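Local coordinates for protein MHP1 (Microbacterium liquefaciens, PDB 2JLN) that carries 5-aryl-substituted hydantoins into the cell by sodium-dependent symport across the membrane, at residues V27-A38 with I161-S172; V223-K232 with A316-Y324. All coordinates share one frame; numbering follows the deposited sequence.

Contact 1 (V27-A38 with I161-S172); sequences VGPFSLAAIWFA and ITFIRWMNVFAS. With NA (sodium ion), chain B.
Asn168 reaches from helix 161-172 to Ala34, Ile35 and Ala38 of helix 29-38. Its CB packs against Ala34 O and the methyl of Ala38, and its CG lies 3.6 Å from Ala38 CB. With CG anti to the carbonyl carbon (chi1 -82°), the amide is carried across to Ile35, where ND2 donates to Ile35 O at 3.0 Å and also lies against Ala38 CB. The acceptor lies in the amide plane and the donor on a carbonyl lone pair, a geometry that helps to set the turn of the amide. Beside this bond Ile35 CG2 meets Ile164 CG2. Small Ala34 and Ala38 suit a close crossing: the axes of 29-38 and 161-172 approach to 8.2 Å at 70°. Ser172 OG turns back to its own helix, donating to Asn168 O, and Phe37 CD1 approaches Ser172 OG at 3.2 Å. With an alanine at Phe37, the Ser172 hydroxyl is likely to lose its aromatic neighbour. At the other end, Val27 CG2 touches Ile161 and Arg165 CD, and Arg165 NE makes a weak bond to Ser31 OG at the guanidinium edge. Ala38 O binds the sodium ion with Ile41, Ala309, Ser312 and Thr313; helix 242-278 packs on Leu32, Trp36 and Phe37, and helix 314-329 on Ile164.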
loop_
_atom_site.group_PDB
_atom_site.type_symbol
_atom_site.label_atom_id
_atom_site.label_comp_id
_atom_site.label_asym_id
_atom_site.label_seq_id
_atom_site.Cartn_x
_atom_site.Cartn_y
_atom_site.Cartn_z
ATOM N N VAL A 27 -15.907 -3.225 7.596
ATOM C CA VAL A 27 -14.758 -2.630 8.274
ATOM C C VAL A 27 -15.084 -1.220 8.744
ATOM O O VAL A 27 -15.274 -0.313 7.937
ATOM C CB VAL A 27 -13.546 -2.594 7.347
ATOM C CG1 VAL A 27 -12.594 -1.508 7.767
ATOM C CG2 VAL A 27 -12.863 -3.939 7.335
ATOM N N GLY A 28 -15.175 -1.039 10.056
ATOM C CA GLY A 28 -15.429 0.277 10.627
ATOM C C GLY A 28 -14.130 0.958 10.985
ATOM O O GLY A 28 -13.057 0.490 10.593
ATOM N N PRO A 29 -14.205 2.075 11.709
ATOM C CA PRO A 29 -12.960 2.819 12.057
ATOM C C PRO A 29 -11.924 2.184 13.031
ATOM O O PRO A 29 -10.739 2.371 12.820
ATOM C CB PRO A 29 -13.475 4.173 12.559
ATOM C CG PRO A 29 -14.800 4.340 11.782
ATOM C CD PRO A 29 -15.395 2.941 11.688
ATOM N N PHE A 30 -12.339 1.450 14.054
ATOM C CA PHE A 30 -11.361 0.843 14.958
ATOM C C PHE A 30 -10.601 -0.275 14.259
ATOM O O PHE A 30 -9.431 -0.524 14.541
ATOM C CB PHE A 30 -12.017 0.309 16.248
ATOM C CG PHE A 30 -11.246 -0.824 16.902
ATOM C CD1 PHE A 30 -10.300 -0.562 17.907
ATOM C CD2 PHE A 30 -11.459 -2.161 16.503
ATOM C CE1 PHE A 30 -9.578 -1.614 18.511
ATOM C CE2 PHE A 30 -10.739 -3.227 17.098
ATOM C CZ PHE A 30 -9.799 -2.954 18.096
ATOM N N SER A 31 -11.281 -0.959 13.357
ATOM C CA SER A 31 -10.736 -2.157 12.756
ATOM C C SER A 31 -9.701 -1.750 11.727
ATOM O O SER A 31 -8.678 -2.414 11.558
ATOM C CB SER A 31 -11.861 -2.979 12.108
ATOM O OG SER A 31 -11.587 -4.376 12.126
ATOM N N LEU A 32 -9.978 -0.637 11.051
ATOM C CA LEU A 32 -9.081 -0.104 10.029
ATOM C C LEU A 32 -7.766 0.361 10.660
ATOM O O LEU A 32 -6.708 0.136 10.099
ATOM C CB LEU A 32 -9.751 1.028 9.248
ATOM C CG LEU A 32 -8.961 1.538 8.051
ATOM C CD1 LEU A 32 -8.736 0.438 7.012
ATOM C CD2 LEU A 32 -9.634 2.763 7.430
ATOM N N ALA A 33 -7.821 0.992 11.828
ATOM C CA ALA A 33 -6.595 1.276 12.570
ATOM C C ALA A 33 -5.829 -0.011 12.910
ATOM O O ALA A 33 -4.607 -0.041 12.886
ATOM C CB ALA A 33 -6.891 2.058 13.816
ATOM N N ALA A 34 -6.552 -1.084 13.208
ATOM C CA ALA A 34 -5.924 -2.319 13.670
ATOM C C ALA A 34 -5.306 -3.064 12.505
ATOM O O ALA A 34 -4.467 -3.926 12.681
ATOM C CB ALA A 34 -6.944 -3.191 14.367
ATOM N N ILE A 35 -5.757 -2.746 11.305
ATOM C CA ILE A 35 -5.178 -3.326 10.107
ATOM C C ILE A 35 -3.912 -2.530 9.755
ATOM O O ILE A 35 -2.887 -3.120 9.395
ATOM C CB ILE A 35 -6.187 -3.299 8.920
ATOM C CG1 ILE A 35 -7.467 -4.053 9.278
ATOM C CG2 ILE A 35 -5.553 -3.815 7.609
ATOM C CD1 ILE A 35 -8.626 -3.744 8.349
ATOM N N TRP A 36 -3.976 -1.200 9.874
ATOM C CA TRP A 36 -2.817 -0.353 9.612
ATOM C C TRP A 36 -1.690 -0.524 10.627
ATOM O O TRP A 36 -0.523 -0.365 10.289
ATOM C CB TRP A 36 -3.233 1.098 9.504
ATOM C CG TRP A 36 -3.666 1.421 8.135
ATOM C CD1 TRP A 36 -4.827 1.041 7.526
ATOM C CD2 TRP A 36 -2.938 2.163 7.174
ATOM N NE1 TRP A 36 -4.872 1.511 6.237
ATOM C CE2 TRP A 36 -3.718 2.205 5.996
ATOM C CE3 TRP A 36 -1.689 2.788 7.182
ATOM C CZ2 TRP A 36 -3.299 2.854 4.845
ATOM C CZ3 TRP A 36 -1.265 3.431 6.034
ATOM C CH2 TRP A 36 -2.069 3.458 4.876
ATOM N N PHE A 37 -2.038 -0.868 11.863
ATOM C CA PHE A 37 -1.012 -1.146 12.852
ATOM C C PHE A 37 -0.247 -2.393 12.445
ATOM O O PHE A 37 0.973 -2.389 12.441
ATOM C CB PHE A 37 -1.564 -1.275 14.275
ATOM C CG PHE A 37 -0.511 -1.580 15.309
ATOM C CD1 PHE A 37 0.010 -2.867 15.438
ATOM C CD2 PHE A 37 -0.034 -0.583 16.158
ATOM C CE1 PHE A 37 1.002 -3.149 16.387
ATOM C CE2 PHE A 37 0.954 -0.857 17.126
ATOM C CZ PHE A 37 1.470 -2.139 17.234
ATOM N N ALA A 38 -0.930 -3.465 12.089
ATOM C CA ALA A 38 -0.198 -4.674 11.721
ATOM C C ALA A 38 0.435 -4.598 10.317
ATOM O O ALA A 38 1.469 -5.221 10.077
ATOM C CB ALA A 38 -1.069 -5.908 11.870
ATOM N N ILE A 161 -11.076 -9.636 2.540
ATOM C CA ILE A 161 -10.888 -8.811 3.718
ATOM C C ILE A 161 -11.310 -9.449 5.052
ATOM O O ILE A 161 -10.939 -8.937 6.112
ATOM C CB ILE A 161 -11.555 -7.436 3.562
ATOM C CG1 ILE A 161 -10.653 -6.348 4.140
ATOM C CG2 ILE A 161 -12.935 -7.415 4.213
ATOM C CD1 ILE A 161 -11.421 -5.231 4.710
ATOM N N THR A 162 -12.072 -10.545 5.022
ATOM C CA THR A 162 -12.523 -11.201 6.269
ATOM C C THR A 162 -11.357 -11.748 7.095
ATOM O O THR A 162 -11.275 -11.542 8.309
ATOM C CB THR A 162 -13.491 -12.366 6.008
ATOM O OG1 THR A 162 -14.498 -11.962 5.075
ATOM C CG2 THR A 162 -14.153 -12.796 7.302
ATOM N N PHE A 163 -10.461 -12.460 6.421
ATOM C CA PHE A 163 -9.222 -12.917 7.045
ATOM C C PHE A 163 -8.260 -11.768 7.416
ATOM O O PHE A 163 -7.879 -11.634 8.568
ATOM C CB PHE A 163 -8.512 -13.943 6.157
ATOM C CG PHE A 163 -7.080 -14.149 6.521
ATOM C CD1 PHE A 163 -6.734 -15.041 7.542
ATOM C CD2 PHE A 163 -6.068 -13.431 5.861
ATOM C CE1 PHE A 163 -5.393 -15.225 7.908
ATOM C CE2 PHE A 163 -4.721 -13.611 6.211
ATOM C CZ PHE A 163 -4.378 -14.510 7.243
ATOM N N ILE A 164 -7.849 -10.957 6.447
ATOM C CA ILE A 164 -6.987 -9.827 6.776
ATOM C C ILE A 164 -7.449 -9.201 8.084
ATOM O O ILE A 164 -6.664 -9.009 8.980
ATOM C CB ILE A 164 -6.965 -8.718 5.679
ATOM C CG1 ILE A 164 -6.241 -9.188 4.409
ATOM C CG2 ILE A 164 -6.354 -7.413 6.224
ATOM C CD1 ILE A 164 -6.576 -8.348 3.180
ATOM N N ARG A 165 -8.727 -8.895 8.216
ATOM C CA ARG A 165 -9.146 -8.095 9.354
ATOM C C ARG A 165 -9.090 -8.860 10.659
ATOM O O ARG A 165 -8.751 -8.307 11.691
ATOM C CB ARG A 165 -10.531 -7.524 9.131
ATOM C CG ARG A 165 -11.211 -7.030 10.383
ATOM C CD ARG A 165 -12.538 -6.382 9.988
ATOM N NE ARG A 165 -13.545 -6.370 11.054
ATOM C CZ ARG A 165 -14.588 -7.197 11.109
ATOM N NH1 ARG A 165 -14.762 -8.121 10.162
ATOM N NH2 ARG A 165 -15.456 -7.095 12.111
ATOM N N TRP A 166 -9.406 -10.142 10.629
ATOM C CA TRP A 166 -9.373 -10.895 11.871
ATOM C C TRP A 166 -7.944 -11.239 12.277
ATOM O O TRP A 166 -7.588 -11.155 13.440
ATOM C CB TRP A 166 -10.322 -12.101 11.816
ATOM C CG TRP A 166 -11.757 -11.634 12.017
ATOM C CD1 TRP A 166 -12.774 -11.654 11.093
ATOM C CD2 TRP A 166 -12.307 -11.006 13.202
ATOM N NE1 TRP A 166 -13.920 -11.098 11.637
ATOM C CE2 TRP A 166 -13.658 -10.696 12.926
ATOM C CE3 TRP A 166 -11.790 -10.688 14.469
ATOM C CZ2 TRP A 166 -14.496 -10.091 13.875
ATOM C CZ3 TRP A 166 -12.623 -10.085 15.400
ATOM C CH2 TRP A 166 -13.956 -9.795 15.101
ATOM N N MET A 167 -7.125 -11.567 11.293
ATOM C CA MET A 167 -5.720 -11.873 11.485
ATOM C C MET A 167 -4.909 -10.683 11.997
ATOM O O MET A 167 -4.007 -10.861 12.790
ATOM C CB MET A 167 -5.154 -12.394 10.160
ATOM C CG MET A 167 -3.790 -11.839 9.769
ATOM S SD MET A 167 -2.443 -13.018 10.003
ATOM C CE MET A 167 -2.699 -13.467 11.735
ATOM N N ASN A 168 -5.217 -9.470 11.546
ATOM C CA ASN A 168 -4.458 -8.287 11.960
ATOM C C ASN A 168 -4.895 -7.812 13.340
ATOM O O ASN A 168 -4.125 -7.186 14.063
ATOM C CB ASN A 168 -4.605 -7.123 10.966
ATOM C CG ASN A 168 -3.679 -7.240 9.751
ATOM O OD1 ASN A 168 -3.436 -8.336 9.211
ATOM N ND2 ASN A 168 -3.184 -6.096 9.295
ATOM N N VAL A 169 -6.140 -8.083 13.712
ATOM C CA VAL A 169 -6.592 -7.679 15.040
ATOM C C VAL A 169 -5.980 -8.564 16.123
ATOM O O VAL A 169 -5.642 -8.083 17.199
ATOM C CB VAL A 169 -8.115 -7.673 15.173
ATOM C CG1 VAL A 169 -8.491 -7.206 16.559
ATOM C CG2 VAL A 169 -8.707 -6.748 14.138
ATOM N N PHE A 170 -5.823 -9.853 15.840
ATOM C CA PHE A 170 -5.150 -10.721 16.800
ATOM C C PHE A 170 -3.639 -10.588 16.735
ATOM O O PHE A 170 -2.999 -10.649 17.769
ATOM C CB PHE A 170 -5.644 -12.173 16.755
ATOM C CG PHE A 170 -7.077 -12.324 17.240
ATOM C CD1 PHE A 170 -8.041 -12.992 16.466
ATOM C CD2 PHE A 170 -7.475 -11.748 18.456
ATOM C CE1 PHE A 170 -9.365 -13.096 16.905
ATOM C CE2 PHE A 170 -8.795 -11.848 18.898
ATOM C CZ PHE A 170 -9.741 -12.521 18.119
ATOM N N ALA A 171 -3.072 -10.342 15.558
ATOM C CA ALA A 171 -1.626 -10.072 15.462
ATOM C C ALA A 171 -1.193 -8.775 16.174
ATOM O O ALA A 171 -0.157 -8.729 16.844
ATOM C CB ALA A 171 -1.149 -10.069 14.003
ATOM N N SER A 172 -1.986 -7.728 16.044
ATOM C CA SER A 172 -1.573 -6.438 16.576
ATOM C C SER A 172 -0.952 -6.435 17.977
ATOM O O SER A 172 0.190 -5.987 18.136
ATOM C CB SER A 172 -2.689 -5.411 16.465
ATOM O OG SER A 172 -2.527 -4.757 15.226
HETATM NA NA NA B . 3.122 -7.001 9.090
#

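Contact 2 (V223-K232 with A316-Y324); sequences VVVSIHDIVK and AANLLSPAY
Asp229 and Ser321 form the main polar link between the broken helical segment 223-232 and helix 316-324. Ser321 OG donates to Asp229 OD2 at 2.9 Å, meeting the carboxylate on its anti side and 20° out of its plane. A short serine suits this place because its hydroxyl reaches the acid while the helix stays close. The other oxygen, Asp229 OD1, accepts from the backbone N of Phe90, so both carboxylate oxygens are held. Ser226 OG is turned to Ala222 O and Lys110 NZ instead. A second, weak bond runs from Lys232 NZ to Tyr324 OH at 3.3 Å; the lysine chain, bent at chi4 (123°), approaches the tyrosine from the opposite direction, and its NZ is also weakly bonded to Thr20.

Between these links the ring of Tyr324 slides past Asp229, CD1 of Tyr324 4.0 Å from Asp229 CG, with carboxylate and ring planes 54° apart. Apolar contacts complete the join. Val223 CG2 touches Ala317 CB at 3.7 Å, where a methyl leaves room for the branched valine, and Ile230 CG1 rests on Leu320 CD1 at 4.2 Å.

Asn318, a substrate-binding residue, touches Trp117 and Phe118 of helix 104-137. A buried acid that accepts from a hydroxyl and a backbone N-H, with Lys110 and Lys232 in the neighbourhood, is probably stabilised as a carboxylate in the protein interior.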
loop_
_atom_site.group_PDB
_atom_site.type_symbol
_atom_site.label_atom_id
_atom_site.label_comp_id
_atom_site.label_asym_id
_atom_site.label_seq_id
_atom_site.Cartn_x
_atom_site.Cartn_y
_atom_site.Cartn_z
ATOM N N VAL A 223 0.619 1.668 -1.970
ATOM C CA VAL A 223 -0.577 1.393 -1.174
ATOM C C VAL A 223 -1.533 2.590 -1.122
ATOM O O VAL A 223 -2.738 2.419 -1.192
ATOM C CB VAL A 223 -0.184 0.990 0.246
ATOM C CG1 VAL A 223 -1.229 1.448 1.227
ATOM C CG2 VAL A 223 0.040 -0.494 0.308
ATOM N N VAL A 224 -0.990 3.795 -1.009
ATOM C CA VAL A 224 -1.796 5.010 -1.007
ATOM C C VAL A 224 -2.449 5.301 -2.348
ATOM O O VAL A 224 -3.574 5.787 -2.415
ATOM C CB VAL A 224 -0.963 6.235 -0.596
ATOM C CG1 VAL A 224 -1.515 7.512 -1.246
ATOM C CG2 VAL A 224 -0.936 6.353 0.926
ATOM N N VAL A 225 -1.746 5.005 -3.420
ATOM C CA VAL A 225 -2.293 5.222 -4.747
ATOM C C VAL A 225 -3.381 4.191 -5.135
ATOM O O VAL A 225 -4.104 4.367 -6.123
ATOM C CB VAL A 225 -1.149 5.334 -5.764
ATOM C CG1 VAL A 225 -1.483 4.686 -7.084
ATOM C CG2 VAL A 225 -0.782 6.788 -5.926
ATOM N N SER A 226 -3.539 3.139 -4.337
ATOM C CA SER A 226 -4.597 2.169 -4.622
ATOM C C SER A 226 -5.303 1.550 -3.394
ATOM O O SER A 226 -5.714 0.378 -3.449
ATOM C CB SER A 226 -4.071 1.059 -5.547
ATOM O OG SER A 226 -3.140 0.221 -4.874
ATOM N N ILE A 227 -5.476 2.313 -2.309
ATOM C CA ILE A 227 -6.257 1.788 -1.192
ATOM C C ILE A 227 -7.636 1.294 -1.616
ATOM O O ILE A 227 -8.127 0.360 -1.017
ATOM C CB ILE A 227 -6.441 2.742 0.025
ATOM C CG1 ILE A 227 -6.116 4.165 -0.349
ATOM C CG2 ILE A 227 -5.616 2.269 1.233
ATOM C CD1 ILE A 227 -7.014 4.689 -1.363
ATOM N N HIS A 228 -8.266 1.893 -2.622
ATOM C CA HIS A 228 -9.573 1.405 -3.052
ATOM C C HIS A 228 -9.790 -0.069 -2.694
ATOM O O HIS A 228 -10.839 -0.456 -2.167
ATOM C CB HIS A 228 -9.741 1.492 -4.557
ATOM C CG HIS A 228 -9.574 2.858 -5.119
ATOM N ND1 HIS A 228 -8.366 3.514 -5.133
ATOM C CD2 HIS A 228 -10.456 3.670 -5.747
ATOM C CE1 HIS A 228 -8.510 4.680 -5.736
ATOM N NE2 HIS A 228 -9.768 4.799 -6.116
ATOM N N ASP A 229 -8.801 -0.899 -2.999
ATOM C CA ASP A 229 -9.013 -2.330 -2.891
ATOM C C ASP A 229 -9.251 -2.824 -1.437
ATOM O O ASP A 229 -9.735 -3.918 -1.211
ATOM C CB ASP A 229 -7.921 -3.080 -3.674
ATOM C CG ASP A 229 -7.871 -2.652 -5.178
ATOM O OD1 ASP A 229 -8.849 -2.007 -5.634
ATOM O OD2 ASP A 229 -6.878 -2.944 -5.916
ATOM N N ILE A 230 -8.971 -1.981 -0.455
ATOM C CA ILE A 230 -9.225 -2.297 0.951
ATOM C C ILE A 230 -10.446 -1.549 1.504
ATOM O O ILE A 230 -11.266 -2.088 2.224
ATOM C CB ILE A 230 -8.027 -1.880 1.817
ATOM C CG1 ILE A 230 -6.758 -2.567 1.331
ATOM C CG2 ILE A 230 -8.284 -2.193 3.270
ATOM C CD1 ILE A 230 -5.617 -2.507 2.331
ATOM N N VAL A 231 -10.550 -0.291 1.130
ATOM C CA VAL A 231 -11.420 0.658 1.776
ATOM C C VAL A 231 -12.802 0.780 1.118
ATOM O O VAL A 231 -13.724 1.362 1.701
ATOM C CB VAL A 231 -10.681 1.988 1.821
ATOM C CG1 VAL A 231 -11.461 3.081 1.143
ATOM C CG2 VAL A 231 -10.297 2.294 3.236
ATOM N N LYS A 232 -12.944 0.215 -0.080
ATOM C CA LYS A 232 -14.248 -0.000 -0.706
ATOM C C LYS A 232 -15.076 -0.921 0.162
ATOM O O LYS A 232 -16.206 -1.223 -0.167
ATOM C CB LYS A 232 -14.082 -0.709 -2.050
ATOM C CG LYS A 232 -13.695 -2.161 -1.865
ATOM C CD LYS A 232 -13.518 -2.904 -3.160
ATOM C CE LYS A 232 -13.352 -4.406 -2.890
ATOM N NZ LYS A 232 -14.378 -5.220 -3.614
ATOM N N ALA A 316 -2.407 -8.089 1.959
ATOM C CA ALA A 316 -3.183 -6.875 1.848
ATOM C C ALA A 316 -2.520 -5.835 0.945
ATOM O O ALA A 316 -3.205 -5.180 0.169
ATOM C CB ALA A 316 -3.470 -6.305 3.234
ATOM N N ALA A 317 -1.198 -5.691 1.016
ATOM C CA ALA A 317 -0.531 -4.632 0.255
ATOM C C ALA A 317 -0.101 -5.032 -1.166
ATOM O O ALA A 317 -0.030 -4.185 -2.050
ATOM C CB ALA A 317 0.639 -4.085 1.029
ATOM N N ASN A 318 0.160 -6.318 -1.400
ATOM C CA ASN A 318 0.778 -6.736 -2.655
ATOM C C ASN A 318 -0.032 -7.693 -3.531
ATOM O O ASN A 318 0.195 -7.770 -4.732
ATOM C CB ASN A 318 2.153 -7.356 -2.377
ATOM C CG ASN A 318 3.162 -6.350 -1.836
ATOM O OD1 ASN A 318 3.152 -5.180 -2.205
ATOM N ND2 ASN A 318 4.042 -6.811 -0.960
ATOM N N LEU A 319 -0.958 -8.447 -2.950
ATOM C CA LEU A 319 -1.651 -9.494 -3.723
ATOM C C LEU A 319 -3.089 -9.155 -4.097
ATOM O O LEU A 319 -3.523 -9.484 -5.189
ATOM C CB LEU A 319 -1.622 -10.831 -2.986
ATOM C CG LEU A 319 -1.950 -12.023 -3.867
ATOM C CD1 LEU A 319 -0.871 -12.197 -4.923
ATOM C CD2 LEU A 319 -2.016 -13.223 -2.983
ATOM N N LEU A 320 -3.815 -8.515 -3.181
ATOM C CA LEU A 320 -5.155 -7.990 -3.443
ATOM C C LEU A 320 -5.258 -7.238 -4.761
ATOM O O LEU A 320 -6.170 -7.500 -5.537
ATOM C CB LEU A 320 -5.603 -7.031 -2.341
ATOM C CG LEU A 320 -6.307 -7.599 -1.123
ATOM C CD1 LEU A 320 -6.815 -6.465 -0.262
ATOM C CD2 LEU A 320 -7.448 -8.495 -1.587
ATOM N N SER A 321 -4.352 -6.297 -5.017
ATOM C CA SER A 321 -4.540 -5.428 -6.171
ATOM C C SER A 321 -4.237 -6.024 -7.534
ATOM O O SER A 321 -4.822 -5.601 -8.520
ATOM C CB SER A 321 -3.818 -4.104 -6.001
ATOM O OG SER A 321 -4.287 -3.453 -4.832
ATOM N N PRO A 322 -3.310 -6.977 -7.630
ATOM C CA PRO A 322 -3.326 -7.536 -8.986
ATOM C C PRO A 322 -4.516 -8.500 -9.216
ATOM O O PRO A 322 -5.043 -8.586 -10.342
ATOM C CB PRO A 322 -1.963 -8.248 -9.088
ATOM C CG PRO A 322 -1.508 -8.398 -7.684
ATOM C CD PRO A 322 -1.998 -7.159 -7.002
ATOM N N ALA A 323 -4.935 -9.209 -8.167
ATOM C CA ALA A 323 -6.145 -10.017 -8.247
ATOM C C ALA A 323 -7.315 -9.221 -8.865
ATOM O O ALA A 323 -7.835 -9.614 -9.895
ATOM C CB ALA A 323 -6.520 -10.598 -6.882
ATOM N N TYR A 324 -7.722 -8.106 -8.271
ATOM C CA TYR A 324 -8.832 -7.340 -8.835
ATOM C C TYR A 324 -8.586 -6.780 -10.243
ATOM O O TYR A 324 -9.565 -6.515 -10.973
ATOM C CB TYR A 324 -9.233 -6.180 -7.941
ATOM C CG TYR A 324 -9.989 -6.563 -6.714
ATOM C CD1 TYR A 324 -9.455 -6.317 -5.468
ATOM C CD2 TYR A 324 -11.244 -7.140 -6.787
ATOM C CE1 TYR A 324 -10.133 -6.650 -4.321
ATOM C CE2 TYR A 324 -11.945 -7.469 -5.639
ATOM C CZ TYR A 324 -11.370 -7.221 -4.406
ATOM O OH TYR A 324 -11.993 -7.523 -3.223
#

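From the N terminus, the chain enters contact 1 with helix 29-38 and returns to it at 161-172, closing a loop of 122 mostly helical residues. It then enters contact 2 at 223-232 and closes that loop at 316-324, after 83 more. The loops therefore follow in series, neither nested nor crossed. Their centres lie about 15 Å apart, yet they touch: Ile164 CD1 packs on Ala316 CB at 3.7 Å and also on Leu320, Ile161 meets Ile230, and Trp36 meets Val223. The helices 29-40, 160-190 and 314-329 and the broken segment 223-232 are thus tied together, with a sodium ligand in contact 1 and a substrate-binding residue in contact 2.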